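Local coordinates for SusD superfamily protein (Bacteroides vulgatus, PDB 3MYV) that probably binds polysaccharide at the outer membrane of a gut bacterium, as a member of the SusD family of saccharide-binding proteins, at residues S74-P79 / P433-Q438; V364-P369 / S388-G393; K182-M187 / A242-E247; K276-Q281 / N302-K307. One frame throughout, in Å; residues are numbered along the deposited sequence.

Contact 1 of 4, residues S74-P79 / P433-Q438; sequences SLWGRP and PIPEDQ
The indole of Trp76 meets three side chains of the 433-438 loop, each in a different orientation, and so illustrates how one large ring can join segments that are remote in sequence. Pro435 lies over one face. Its CD stands 3.7 Å from the centroid of the six-membered ring, 17° off the normal, which makes a CH-pi contact, while Pro435 CG leans toward the shared bond and the pyrrole side, 3.7 Å from Trp76 CG. Gln438 comes over the rim of the same face, its CG 3.5 Å from Trp76 CZ2, and its amide, inclined 56° to the indole, drops toward the ring edge. Ile434 adds an oblique apolar touch, with its CD1 3.7 Å from Trp76 CZ3. CG of Trp76 is anti to the backbone N (chi1 174°), which extends the indole toward this loop.

A type I turn from Pro435 to Gln438, closed by a bond from Gln438 N to Pro435 O of 3.0 Å, brings both residues round to the same indole although they sit three positions apart. Phe128 meets Trp76 edge-to-face and Phe80 adds another ring, so the indole belongs to an aromatic cluster that links the beginning of helix 77-94 to the segment just ahead of helix 438-441. No hydrogen bond passes between the two segments. Their attachment therefore rests on dispersion and on the weak polarity of the proline C-H groups facing the pi cloud, and depends on matching shape more than on directed bonds.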
loop_
_atom_site.group_PDB
_atom_site.type_symbol
_atom_site.label_atom_id
_atom_site.label_comp_id
_atom_site.label_asym_id
_atom_site.label_seq_id
_atom_site.Cartn_x
_atom_site.Cartn_y
_atom_site.Cartn_z
ATOM N N SER A 74 -0.158 -13.526 -5.069
ATOM C CA SER A 74 -0.952 -13.428 -6.318
ATOM C C SER A 74 -0.951 -12.011 -6.906
ATOM O O SER A 74 -1.967 -11.522 -7.459
ATOM C CB SER A 74 -2.384 -13.848 -6.019
ATOM O OG SER A 74 -2.393 -15.202 -5.614
ATOM N N LEU A 75 0.191 -11.351 -6.798
ATOM C CA LEU A 75 0.277 -9.915 -7.106
ATOM C C LEU A 75 0.111 -9.635 -8.601
ATOM O O LEU A 75 -0.128 -8.499 -8.985
ATOM C CB LEU A 75 1.575 -9.312 -6.550
ATOM C CG LEU A 75 1.639 -9.162 -5.014
ATOM C CD1 LEU A 75 2.983 -8.476 -4.513
ATOM C CD2 LEU A 75 0.409 -8.414 -4.520
ATOM N N TRP A 76 0.177 -10.671 -9.439
ATOM C CA TRP A 76 -0.264 -10.518 -10.837
ATOM C C TRP A 76 -1.707 -10.943 -10.980
ATOM O O TRP A 76 -2.556 -10.154 -11.396
ATOM C CB TRP A 76 0.578 -11.373 -11.793
ATOM C CG TRP A 76 0.121 -11.397 -13.245
ATOM C CD1 TRP A 76 -0.810 -12.238 -13.796
ATOM C CD2 TRP A 76 0.641 -10.619 -14.338
ATOM N NE1 TRP A 76 -0.931 -12.000 -15.142
ATOM C CE2 TRP A 76 -0.041 -11.031 -15.510
ATOM C CE3 TRP A 76 1.585 -9.602 -14.434
ATOM C CZ2 TRP A 76 0.218 -10.472 -16.783
ATOM C CZ3 TRP A 76 1.860 -9.046 -15.704
ATOM C CH2 TRP A 76 1.167 -9.474 -16.854
ATOM N N GLY A 77 -1.970 -12.217 -10.698
ATOM C CA GLY A 77 -3.287 -12.791 -10.960
ATOM C C GLY A 77 -4.474 -12.143 -10.277
ATOM O O GLY A 77 -5.548 -11.978 -10.881
ATOM N N ARG A 78 -4.338 -11.816 -9.006
ATOM C CA ARG A 78 -5.492 -11.343 -8.254
ATOM C C ARG A 78 -5.912 -9.919 -8.665
ATOM O O ARG A 78 -7.088 -9.701 -8.934
ATOM C CB ARG A 78 -5.287 -11.497 -6.732
ATOM C CG ARG A 78 -6.491 -11.088 -5.885
ATOM C CD ARG A 78 -7.765 -11.731 -6.314
ATOM N NE ARG A 78 -7.607 -13.166 -6.288
ATOM C CZ ARG A 78 -7.793 -13.954 -5.226
ATOM N NH1 ARG A 78 -8.241 -13.494 -4.061
ATOM N NH2 ARG A 78 -7.591 -15.252 -5.361
ATOM N N PRO A 79 -4.960 -8.962 -8.793
ATOM C CA PRO A 79 -5.423 -7.657 -9.272
ATOM C C PRO A 79 -6.015 -7.731 -10.693
ATOM O O PRO A 79 -6.951 -7.021 -11.002
ATOM C CB PRO A 79 -4.145 -6.809 -9.276
ATOM C CG PRO A 79 -3.385 -7.371 -8.133
ATOM C CD PRO A 79 -3.612 -8.865 -8.212
ATOM N N PRO A 433 8.985 -10.343 -12.408
ATOM C CA PRO A 433 8.898 -10.761 -13.801
ATOM C C PRO A 433 7.443 -11.005 -14.251
ATOM O O PRO A 433 6.559 -11.321 -13.437
ATOM C CB PRO A 433 9.690 -12.057 -13.812
ATOM C CG PRO A 433 9.377 -12.657 -12.448
ATOM C CD PRO A 433 9.342 -11.465 -11.520
ATOM N N ILE A 434 7.214 -10.824 -15.546
ATOM C CA ILE A 434 5.976 -11.218 -16.191
ATOM C C ILE A 434 5.878 -12.759 -16.094
ATOM O O ILE A 434 6.854 -13.453 -16.430
ATOM C CB ILE A 434 5.943 -10.756 -17.691
ATOM C CG1 ILE A 434 6.161 -9.234 -17.847
ATOM C CG2 ILE A 434 4.626 -11.206 -18.358
ATOM C CD1 ILE A 434 5.165 -8.340 -17.130
ATOM N N PRO A 435 4.739 -13.294 -15.626
ATOM C CA PRO A 435 4.590 -14.755 -15.525
ATOM C C PRO A 435 4.759 -15.438 -16.870
ATOM O O PRO A 435 4.218 -14.972 -17.884
ATOM C CB PRO A 435 3.155 -14.945 -15.016
ATOM C CG PRO A 435 2.824 -13.642 -14.356
ATOM C CD PRO A 435 3.566 -12.588 -15.076
ATOM N N GLU A 436 5.472 -16.552 -16.859
ATOM C CA GLU A 436 5.828 -17.279 -18.073
ATOM C C GLU A 436 4.582 -17.612 -18.920
ATOM O O GLU A 436 4.617 -17.525 -20.158
ATOM C CB GLU A 436 6.576 -18.556 -17.699
ATOM C CG GLU A 436 7.019 -19.413 -18.876
ATOM C CD GLU A 436 7.788 -20.662 -18.446
ATOM O OE1 GLU A 436 7.167 -21.604 -17.900
ATOM O OE2 GLU A 436 9.009 -20.710 -18.687
ATOM N N ASP A 437 3.478 -17.958 -18.258
ATOM C CA ASP A 437 2.287 -18.364 -19.009
ATOM C C ASP A 437 1.639 -17.278 -19.850
ATOM O O ASP A 437 0.869 -17.602 -20.764
ATOM C CB ASP A 437 1.258 -19.107 -18.145
ATOM C CG ASP A 437 0.640 -18.260 -17.085
ATOM O OD1 ASP A 437 1.043 -17.087 -16.892
ATOM O OD2 ASP A 437 -0.269 -18.804 -16.415
ATOM N N GLN A 438 1.969 -15.999 -19.593
ATOM C CA GLN A 438 1.560 -14.939 -20.517
ATOM C C GLN A 438 2.104 -15.122 -21.939
ATOM O O GLN A 438 1.463 -14.682 -22.887
ATOM C CB GLN A 438 1.961 -13.547 -19.983
ATOM C CG GLN A 438 1.397 -13.277 -18.610
ATOM C CD GLN A 438 -0.074 -13.664 -18.452
ATOM O OE1 GLN A 438 -0.420 -14.680 -17.793
ATOM N NE2 GLN A 438 -0.946 -12.866 -19.050
#

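Contact 2 of 4, residues V364-P369 / S388-G393; sequences VKRGNP and SKELVG
Arg366 and Glu390 join two helices through a single nitrogen: NH2 of Arg366 donates to OE1 of Glu390 over 3.1 Å in a salt bridge, with an N-H...O angle of 153°. The carboxylate oxygen lies close to the guanidinium plane, yet it is itself met from above its own plane, 48° out, and the two flat groups are turned 42° apart. Bends at chi2 and chi3 of Arg366 swing the guanidinium from its helix toward the glutamate.

This is the tight, buried part, where helix 350-367 and helix 380-391 of the RagB/SusD region are tied by charge across a gap that their backbones do not close. Further partners crowd round: Arg366 NH1 bonds to Tyr229 O and to Glu247, and NH2 also to Ser335 OG, while Tyr234, Arg333 and Arg295 bond to the carboxylate of Glu390. With so many cationic and hydroxyl neighbours, the glutamate would be expected to stay ionised.

The looser side is bridged by water. One molecule accepts from Arg366 NE at 2.9 Å and donates to Glu390 OE1 at 2.8 Å, so OE1 is gripped both directly and through solvent.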
loop_
_atom_site.group_PDB
_atom_site.type_symbol
_atom_site.label_atom_id
_atom_site.label_comp_id
_atom_site.label_asym_id
_atom_site.label_seq_id
_atom_site.Cartn_x
_atom_site.Cartn_y
_atom_site.Cartn_z
ATOM N N VAL A 364 5.395 14.162 13.833
ATOM C CA VAL A 364 6.584 14.028 14.679
ATOM C C VAL A 364 6.209 14.138 16.139
ATOM O O VAL A 364 6.635 13.334 16.966
ATOM C CB VAL A 364 7.647 15.060 14.270
ATOM C CG1 VAL A 364 8.782 15.173 15.325
ATOM C CG2 VAL A 364 8.178 14.675 12.872
ATOM N N LYS A 365 5.391 15.140 16.453
ATOM C CA LYS A 365 5.029 15.430 17.832
ATOM C C LYS A 365 4.005 14.466 18.390
ATOM O O LYS A 365 3.962 14.239 19.604
ATOM C CB LYS A 365 4.549 16.879 17.967
ATOM C CG LYS A 365 5.680 17.851 17.693
ATOM C CD LYS A 365 5.213 19.320 17.665
ATOM C CE LYS A 365 6.409 20.242 17.414
ATOM N NZ LYS A 365 6.001 21.688 17.372
ATOM N N ARG A 366 3.146 13.923 17.534
ATOM C CA ARG A 366 2.244 12.869 17.990
ATOM C C ARG A 366 3.079 11.656 18.402
ATOM O O ARG A 366 2.763 10.990 19.374
ATOM C CB ARG A 366 1.223 12.467 16.912
ATOM C CG ARG A 366 0.123 11.509 17.408
ATOM C CD ARG A 366 0.516 10.046 17.288
ATOM N NE ARG A 366 0.893 9.676 15.921
ATOM C CZ ARG A 366 0.045 9.461 14.908
ATOM N NH1 ARG A 366 -1.286 9.540 15.076
ATOM N NH2 ARG A 366 0.529 9.129 13.706
ATOM N N GLY A 367 4.130 11.362 17.645
ATOM C CA GLY A 367 5.044 10.279 17.983
ATOM C C GLY A 367 5.754 10.510 19.315
ATOM O O GLY A 367 5.739 9.634 20.175
ATOM N N ASN A 368 6.302 11.710 19.494
ATOM C CA ASN A 368 6.981 12.130 20.733
ATOM C C ASN A 368 6.859 13.657 20.855
ATOM O O ASN A 368 7.438 14.377 20.047
ATOM C CB ASN A 368 8.470 11.740 20.678
ATOM C CG ASN A 368 9.228 12.101 21.949
ATOM O OD1 ASN A 368 8.695 12.812 22.826
ATOM N ND2 ASN A 368 10.499 11.645 22.047
ATOM N N PRO A 369 6.072 14.154 21.821
ATOM C CA PRO A 369 5.866 15.593 21.916
ATOM C C PRO A 369 7.131 16.411 22.218
ATOM O O PRO A 369 7.107 17.655 22.032
ATOM C CB PRO A 369 4.816 15.735 23.043
ATOM C CG PRO A 369 4.967 14.500 23.842
ATOM C CD PRO A 369 5.272 13.429 22.833
ATOM N N SER A 388 9.415 6.102 7.388
ATOM C CA SER A 388 9.974 4.867 7.921
ATOM C C SER A 388 9.372 4.535 9.298
ATOM O O SER A 388 8.907 3.421 9.547
ATOM C CB SER A 388 11.476 5.001 8.063
ATOM O OG SER A 388 12.012 3.913 8.749
ATOM N N LYS A 389 9.418 5.530 10.190
ATOM C CA LYS A 389 8.918 5.392 11.562
ATOM C C LYS A 389 7.438 5.084 11.609
ATOM O O LYS A 389 6.985 4.166 12.312
ATOM C CB LYS A 389 9.162 6.688 12.352
ATOM C CG LYS A 389 10.628 7.008 12.690
ATOM C CD LYS A 389 10.753 8.298 13.477
ATOM C CE LYS A 389 12.209 8.793 13.506
ATOM N NZ LYS A 389 12.495 9.841 14.553
ATOM N N GLU A 390 6.682 5.857 10.848
ATOM C CA GLU A 390 5.224 5.836 10.934
ATOM C C GLU A 390 4.584 4.642 10.235
ATOM O O GLU A 390 3.597 4.114 10.715
ATOM C CB GLU A 390 4.650 7.104 10.316
ATOM C CG GLU A 390 3.138 7.248 10.469
ATOM C CD GLU A 390 2.687 7.298 11.926
ATOM O OE1 GLU A 390 3.290 8.069 12.728
ATOM O OE2 GLU A 390 1.718 6.565 12.285
ATOM N N LEU A 391 5.132 4.244 9.094
ATOM C CA LEU A 391 4.409 3.345 8.171
ATOM C C LEU A 391 5.022 1.942 8.096
ATOM O O LEU A 391 4.648 1.154 7.220
ATOM C CB LEU A 391 4.329 3.991 6.767
ATOM C CG LEU A 391 3.569 5.322 6.689
ATOM C CD1 LEU A 391 3.720 5.982 5.290
ATOM C CD2 LEU A 391 2.094 5.126 7.013
ATOM N N VAL A 392 5.917 1.616 9.040
ATOM C CA VAL A 392 6.488 0.277 9.127
ATOM C C VAL A 392 5.371 -0.770 9.203
ATOM O O VAL A 392 4.382 -0.609 9.937
ATOM C CB VAL A 392 7.475 0.146 10.322
ATOM C CG1 VAL A 392 6.735 0.125 11.706
ATOM C CG2 VAL A 392 8.353 -1.102 10.144
ATOM N N GLY A 393 5.501 -1.830 8.412
ATOM C CA GLY A 393 4.481 -2.881 8.432
ATOM C C GLY A 393 3.291 -2.631 7.510
ATOM O O GLY A 393 2.398 -3.494 7.423
HETATM O O HOH W 1 3.618 9.728 14.930
#

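Contact 3 of 4, residues K182-M187 / A242-E247; sequences KNNGRM and AKFGSE
A type II beta turn from Asn183 to Arg186, in the loop between helix 160-177 and helix 189-202, sets its second residue against an aromatic ring of the loop that precedes strand 248-252. Asn184 and Phe244 carry the contact. The CB of Asn184 sits over the centre of the Phe244 ring, 3.4 Å from the centroid and 8° off the normal, in a CH-pi contact. The amide follows on the same face: its plane is within 1° of that of the ring, a stacked pair, and Asn184 CG lies 3.4 Å from Phe244 CG. The carboxamide is thus displaced from the ring centre toward the CB end of the phenylalanine, where Asn184 OD1 comes within 3.6 Å of Phe244 CB and ND2 lies above the ring's CG and CD2 side. With CG of Asn184 beside its backbone N (chi1 -71°), the amide is turned back along the phenylalanine side chain.

Gly185, next in the turn, brings its N to 3.4 Å from Phe244 CE1 in an oblique approach. Its positive phi suits glycine, and the turn is closed by Arg186 N to Asn183 O at 2.9 Å. Behind it Arg186 is salt-bridged to Glu112 and Asp17, which attaches the turn to the helical N-terminal part, while Phe244 N is bonded to the carboxylate of Glu251. No hydrogen bond crosses between the segments at this surface site, so their association depends on the flat amide and the methylene lying against the pi face, a union of dispersion and modest electrostatics.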
loop_
_atom_site.group_PDB
_atom_site.type_symbol
_atom_site.label_atom_id
_atom_site.label_comp_id
_atom_site.label_asym_id
_atom_site.label_seq_id
_atom_site.Cartn_x
_atom_site.Cartn_y
_atom_site.Cartn_z
ATOM N N LYS A 182 -19.262 6.701 5.404
ATOM C CA LYS A 182 -18.350 5.631 5.712
ATOM C C LYS A 182 -19.005 4.286 5.439
ATOM O O LYS A 182 -20.174 4.076 5.776
ATOM C CB LYS A 182 -17.949 5.712 7.181
ATOM C CG LYS A 182 -17.010 6.872 7.472
ATOM C CD LYS A 182 -16.790 7.034 8.970
ATOM C CE LYS A 182 -16.082 8.356 9.294
ATOM N NZ LYS A 182 -16.096 8.679 10.750
ATOM N N ASN A 183 -18.239 3.364 4.874
ATOM C CA ASN A 183 -18.697 1.992 4.724
ATOM C C ASN A 183 -17.525 1.105 5.085
ATOM O O ASN A 183 -16.650 0.881 4.264
ATOM C CB ASN A 183 -19.170 1.720 3.289
ATOM C CG ASN A 183 -19.904 0.382 3.154
ATOM O OD1 ASN A 183 -20.219 -0.281 4.145
ATOM N ND2 ASN A 183 -20.188 -0.000 1.934
ATOM N N ASN A 184 -17.498 0.629 6.330
ATOM C CA ASN A 184 -16.275 0.051 6.885
ATOM C C ASN A 184 -15.904 -1.200 6.120
ATOM O O ASN A 184 -16.735 -2.084 5.962
ATOM C CB ASN A 184 -16.445 -0.296 8.376
ATOM C CG ASN A 184 -16.517 0.917 9.277
ATOM O OD1 ASN A 184 -16.001 2.000 8.972
ATOM N ND2 ASN A 184 -17.114 0.718 10.446
ATOM N N GLY A 185 -14.666 -1.265 5.627
ATOM C CA GLY A 185 -14.209 -2.404 4.831
ATOM C C GLY A 185 -14.139 -2.047 3.345
ATOM O O GLY A 185 -13.611 -2.822 2.525
ATOM N N ARG A 186 -14.663 -0.874 2.989
ATOM C CA ARG A 186 -14.614 -0.397 1.612
ATOM C C ARG A 186 -14.138 1.062 1.517
ATOM O O ARG A 186 -14.059 1.773 2.524
ATOM C CB ARG A 186 -15.989 -0.583 0.956
ATOM C CG ARG A 186 -16.422 -2.060 0.867
ATOM C CD ARG A 186 -17.918 -2.287 0.552
ATOM N NE ARG A 186 -18.415 -1.632 -0.659
ATOM C CZ ARG A 186 -19.639 -1.822 -1.172
ATOM N NH1 ARG A 186 -20.480 -2.700 -0.644
ATOM N NH2 ARG A 186 -20.033 -1.145 -2.241
HETATM N N MSE A 187 -13.829 1.499 0.300
HETATM C CA MSE A 187 -13.417 2.865 0.048
HETATM C C MSE A 187 -14.653 3.760 -0.089
HETATM O O MSE A 187 -15.636 3.382 -0.739
HETATM C CB MSE A 187 -12.580 2.948 -1.249
HETATM C CG MSE A 187 -11.192 2.363 -1.079
HETATM SE SE MSE A 187 -10.014 2.669 -2.536
HETATM C CE MSE A 187 -10.566 1.197 -3.644
ATOM N N ALA A 242 -10.233 -2.160 18.161
ATOM C CA ALA A 242 -10.411 -0.783 17.727
ATOM C C ALA A 242 -10.431 -0.685 16.200
ATOM O O ALA A 242 -9.840 0.217 15.632
ATOM C CB ALA A 242 -9.317 0.092 18.323
ATOM N N LYS A 243 -11.167 -1.590 15.542
ATOM C CA LYS A 243 -11.172 -1.634 14.083
ATOM C C LYS A 243 -11.850 -0.386 13.506
ATOM O O LYS A 243 -12.688 0.249 14.154
ATOM C CB LYS A 243 -11.853 -2.913 13.570
ATOM C CG LYS A 243 -11.076 -4.174 13.920
ATOM C CD LYS A 243 -11.776 -5.427 13.419
ATOM C CE LYS A 243 -10.809 -6.635 13.283
ATOM N NZ LYS A 243 -11.386 -7.809 12.477
ATOM N N PHE A 244 -11.448 -0.035 12.291
ATOM C CA PHE A 244 -12.001 1.125 11.603
ATOM C C PHE A 244 -11.862 2.371 12.453
ATOM O O PHE A 244 -12.820 3.121 12.617
ATOM C CB PHE A 244 -13.456 0.851 11.194
ATOM C CG PHE A 244 -13.634 -0.472 10.497
ATOM C CD1 PHE A 244 -13.094 -0.684 9.219
ATOM C CD2 PHE A 244 -14.274 -1.520 11.124
ATOM C CE1 PHE A 244 -13.219 -1.916 8.591
ATOM C CE2 PHE A 244 -14.394 -2.755 10.492
ATOM C CZ PHE A 244 -13.883 -2.946 9.231
ATOM N N GLY A 245 -10.655 2.586 13.010
ATOM C CA GLY A 245 -10.410 3.747 13.843
ATOM C C GLY A 245 -10.459 5.074 13.095
ATOM O O GLY A 245 -10.591 5.119 11.863
ATOM N N SER A 246 -10.320 6.166 13.841
ATOM C CA SER A 246 -10.496 7.513 13.283
ATOM C C SER A 246 -9.527 7.908 12.176
ATOM O O SER A 246 -9.804 8.875 11.454
ATOM C CB SER A 246 -10.439 8.587 14.390
ATOM O OG SER A 246 -9.141 8.702 14.966
ATOM N N GLU A 247 -8.394 7.222 12.036
ATOM C CA GLU A 247 -7.479 7.537 10.922
ATOM C C GLU A 247 -7.816 6.744 9.645
ATOM O O GLU A 247 -7.377 7.098 8.540
ATOM C CB GLU A 247 -6.037 7.246 11.289
ATOM C CG GLU A 247 -5.432 8.210 12.288
ATOM C CD GLU A 247 -3.925 8.222 12.273
ATOM O OE1 GLU A 247 -3.320 7.878 11.242
ATOM O OE2 GLU A 247 -3.358 8.607 13.303
#

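Contact 4 of 4, residues K276-Q281 / N302-K307; sequences KGFVTQ and NKYAGK
One face of the Tyr304 ring receives the edge of Phe278 in a T-shaped (edge-to-face) pair, with CZ of Phe278 standing 3.6 Å above the plane, over the ring centre. The planes make 68° and the centroids lie 4.9 Å apart. On the phenylalanine, Tyr304 CE2 lies at the edge, near the ring plane. The pair joins two small antiparallel sheets: Phe278 is in strand 277-279, which pairs with strand 48-50, whereas Tyr304 ends strand 299-304 of the beta hairpin it forms with strand 307-312.

Two atoms of the phenylalanine edge do the touching. CZ is 3.7 Å from Tyr304 CG, and CE2 is likewise 3.7 Å from Tyr304 CD2, so the edge lies across the face, CZ over its centre and CE2 toward the CD2 side. CG of Tyr304 is anti to its backbone N (chi1 -165°), a setting that sends the ring off the hairpin toward strand 277-279. The hydroxyl is hydrogen-bonded to Glu52 N, just past strand 48-50, the partner of strand 277-279.

At the hairpin's tip a type I' turn runs from Tyr304 to Lys307, closed by paired backbone bonds between those two residues; Ala305 and Gly306 both take positive phi, as such turns require. Just ahead of the turn the side chain of Asn302 folds back on its own strand: Lys303 N donates to Asn302 OD1 at 2.7 Å, in the carbonyl plane and on a lone pair, with an N-H...O angle of 142°.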
loop_
_atom_site.group_PDB
_atom_site.type_symbol
_atom_site.label_atom_id
_atom_site.label_comp_id
_atom_site.label_asym_id
_atom_site.label_seq_id
_atom_site.Cartn_x
_atom_site.Cartn_y
_atom_site.Cartn_z
ATOM N N LYS A 276 7.394 -14.995 10.476
ATOM C CA LYS A 276 7.972 -14.874 9.149
ATOM C C LYS A 276 8.946 -13.731 8.978
ATOM O O LYS A 276 9.751 -13.734 8.026
ATOM C CB LYS A 276 6.903 -14.737 8.075
ATOM C CG LYS A 276 5.924 -15.934 7.970
ATOM C CD LYS A 276 6.602 -17.280 7.701
ATOM C CE LYS A 276 5.602 -18.318 7.153
ATOM N NZ LYS A 276 6.287 -19.644 6.926
ATOM N N GLY A 277 8.883 -12.762 9.877
ATOM C CA GLY A 277 9.727 -11.581 9.735
ATOM C C GLY A 277 9.860 -10.786 11.014
ATOM O O GLY A 277 9.096 -10.971 11.959
ATOM N N PHE A 278 10.863 -9.908 11.000
ATOM C CA PHE A 278 11.221 -9.026 12.111
ATOM C C PHE A 278 11.377 -7.642 11.564
ATOM O O PHE A 278 11.497 -7.482 10.347
ATOM C CB PHE A 278 12.556 -9.455 12.713
ATOM C CG PHE A 278 12.656 -10.912 13.000
ATOM C CD1 PHE A 278 11.641 -11.562 13.732
ATOM C CD2 PHE A 278 13.763 -11.640 12.601
ATOM C CE1 PHE A 278 11.741 -12.891 14.023
ATOM C CE2 PHE A 278 13.875 -12.986 12.898
ATOM C CZ PHE A 278 12.859 -13.621 13.613
ATOM N N VAL A 279 11.374 -6.620 12.435
ATOM C CA VAL A 279 12.021 -5.382 12.055
ATOM C C VAL A 279 13.525 -5.653 12.007
ATOM O O VAL A 279 14.028 -6.573 12.643
ATOM C CB VAL A 279 11.661 -4.170 12.960
ATOM C CG1 VAL A 279 10.125 -3.992 12.994
ATOM C CG2 VAL A 279 12.264 -4.297 14.377
ATOM N N THR A 280 14.236 -4.845 11.244
ATOM C CA THR A 280 15.691 -4.950 11.169
ATOM C C THR A 280 16.321 -4.287 12.409
ATOM O O THR A 280 15.648 -3.528 13.162
ATOM C CB THR A 280 16.204 -4.234 9.920
ATOM O OG1 THR A 280 15.751 -2.878 9.967
ATOM C CG2 THR A 280 15.695 -4.914 8.644
ATOM N N GLN A 281 17.599 -4.579 12.629
ATOM C CA GLN A 281 18.340 -3.952 13.705
ATOM C C GLN A 281 18.353 -2.424 13.507
ATOM O O GLN A 281 18.223 -1.670 14.466
ATOM C CB GLN A 281 19.762 -4.513 13.801
ATOM C CG GLN A 281 20.482 -4.093 15.085
ATOM C CD GLN A 281 21.870 -4.681 15.218
ATOM O OE1 GLN A 281 22.090 -5.859 14.955
ATOM N NE2 GLN A 281 22.813 -3.862 15.661
ATOM N N ASN A 302 12.871 -10.296 21.381
ATOM C CA ASN A 302 13.041 -11.714 21.654
ATOM C C ASN A 302 14.413 -12.162 21.159
ATOM O O ASN A 302 15.301 -11.318 20.938
ATOM C CB ASN A 302 11.894 -12.522 21.034
ATOM C CG ASN A 302 11.532 -13.726 21.854
ATOM O OD1 ASN A 302 12.384 -14.565 22.141
ATOM N ND2 ASN A 302 10.260 -13.811 22.265
ATOM N N LYS A 303 14.596 -13.476 21.003
ATOM C CA LYS A 303 15.911 -14.052 20.768
ATOM C C LYS A 303 15.764 -15.043 19.631
ATOM O O LYS A 303 14.919 -15.939 19.676
ATOM C CB LYS A 303 16.416 -14.770 22.003
ATOM C CG LYS A 303 16.735 -13.893 23.208
ATOM C CD LYS A 303 18.035 -13.144 23.013
ATOM C CE LYS A 303 18.330 -12.215 24.149
ATOM N NZ LYS A 303 19.685 -11.617 23.957
ATOM N N TYR A 304 16.633 -14.897 18.644
ATOM C CA TYR A 304 16.607 -15.713 17.459
ATOM C C TYR A 304 18.023 -15.901 16.939
ATOM O O TYR A 304 18.773 -14.916 16.832
ATOM C CB TYR A 304 15.756 -14.989 16.414
ATOM C CG TYR A 304 15.334 -15.845 15.266
ATOM C CD1 TYR A 304 14.222 -16.680 15.355
ATOM C CD2 TYR A 304 16.016 -15.788 14.071
ATOM C CE1 TYR A 304 13.830 -17.457 14.266
ATOM C CE2 TYR A 304 15.626 -16.542 12.989
ATOM C CZ TYR A 304 14.546 -17.373 13.088
ATOM O OH TYR A 304 14.192 -18.087 11.970
ATOM N N ALA A 305 18.375 -17.159 16.651
ATOM C CA ALA A 305 19.720 -17.552 16.206
ATOM C C ALA A 305 20.809 -16.904 17.072
ATOM O O ALA A 305 21.778 -16.336 16.576
ATOM C CB ALA A 305 19.907 -17.235 14.689
ATOM N N GLY A 306 20.620 -16.993 18.392
ATOM C CA GLY A 306 21.607 -16.542 19.350
ATOM C C GLY A 306 21.829 -15.035 19.435
ATOM O O GLY A 306 22.826 -14.598 20.000
ATOM N N LYS A 307 20.868 -14.255 18.946
ATOM C CA LYS A 307 20.938 -12.789 18.972
ATOM C C LYS A 307 19.622 -12.184 19.450
ATOM O O LYS A 307 18.564 -12.789 19.323
ATOM C CB LYS A 307 21.171 -12.263 17.553
ATOM C CG LYS A 307 22.551 -12.447 17.010
ATOM C CD LYS A 307 22.639 -11.791 15.621
ATOM C CE LYS A 307 24.070 -11.406 15.241
ATOM N NZ LYS A 307 24.105 -10.306 14.226
HETATM O O HOH W 2 23.104 -8.094 15.839
#

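How the contacts relate
Contact 1 spans most of the chain, joining the start of helix 77-94 to the loop ahead of helix 438-441; the other three form within that span, in the order 3, 4, 2. Contacts 2 and 3 have centres about 21 Å apart and are in direct touch: Glu247, from the 242-247 loop, salt-bridges Arg366 of helix 350-367, NH1 to OE2 at 2.9 Å. Contact 4 comes within about 4 Å of contact 2, nearest atoms, without touching it. Contacts 1 and 2 lie on opposite sides of the chain's centre, about 34 Å between centres. Contacts 1 and 3 thus join the N-terminal helical part to the SusD region, whereas contacts 2 and 4 lie within it.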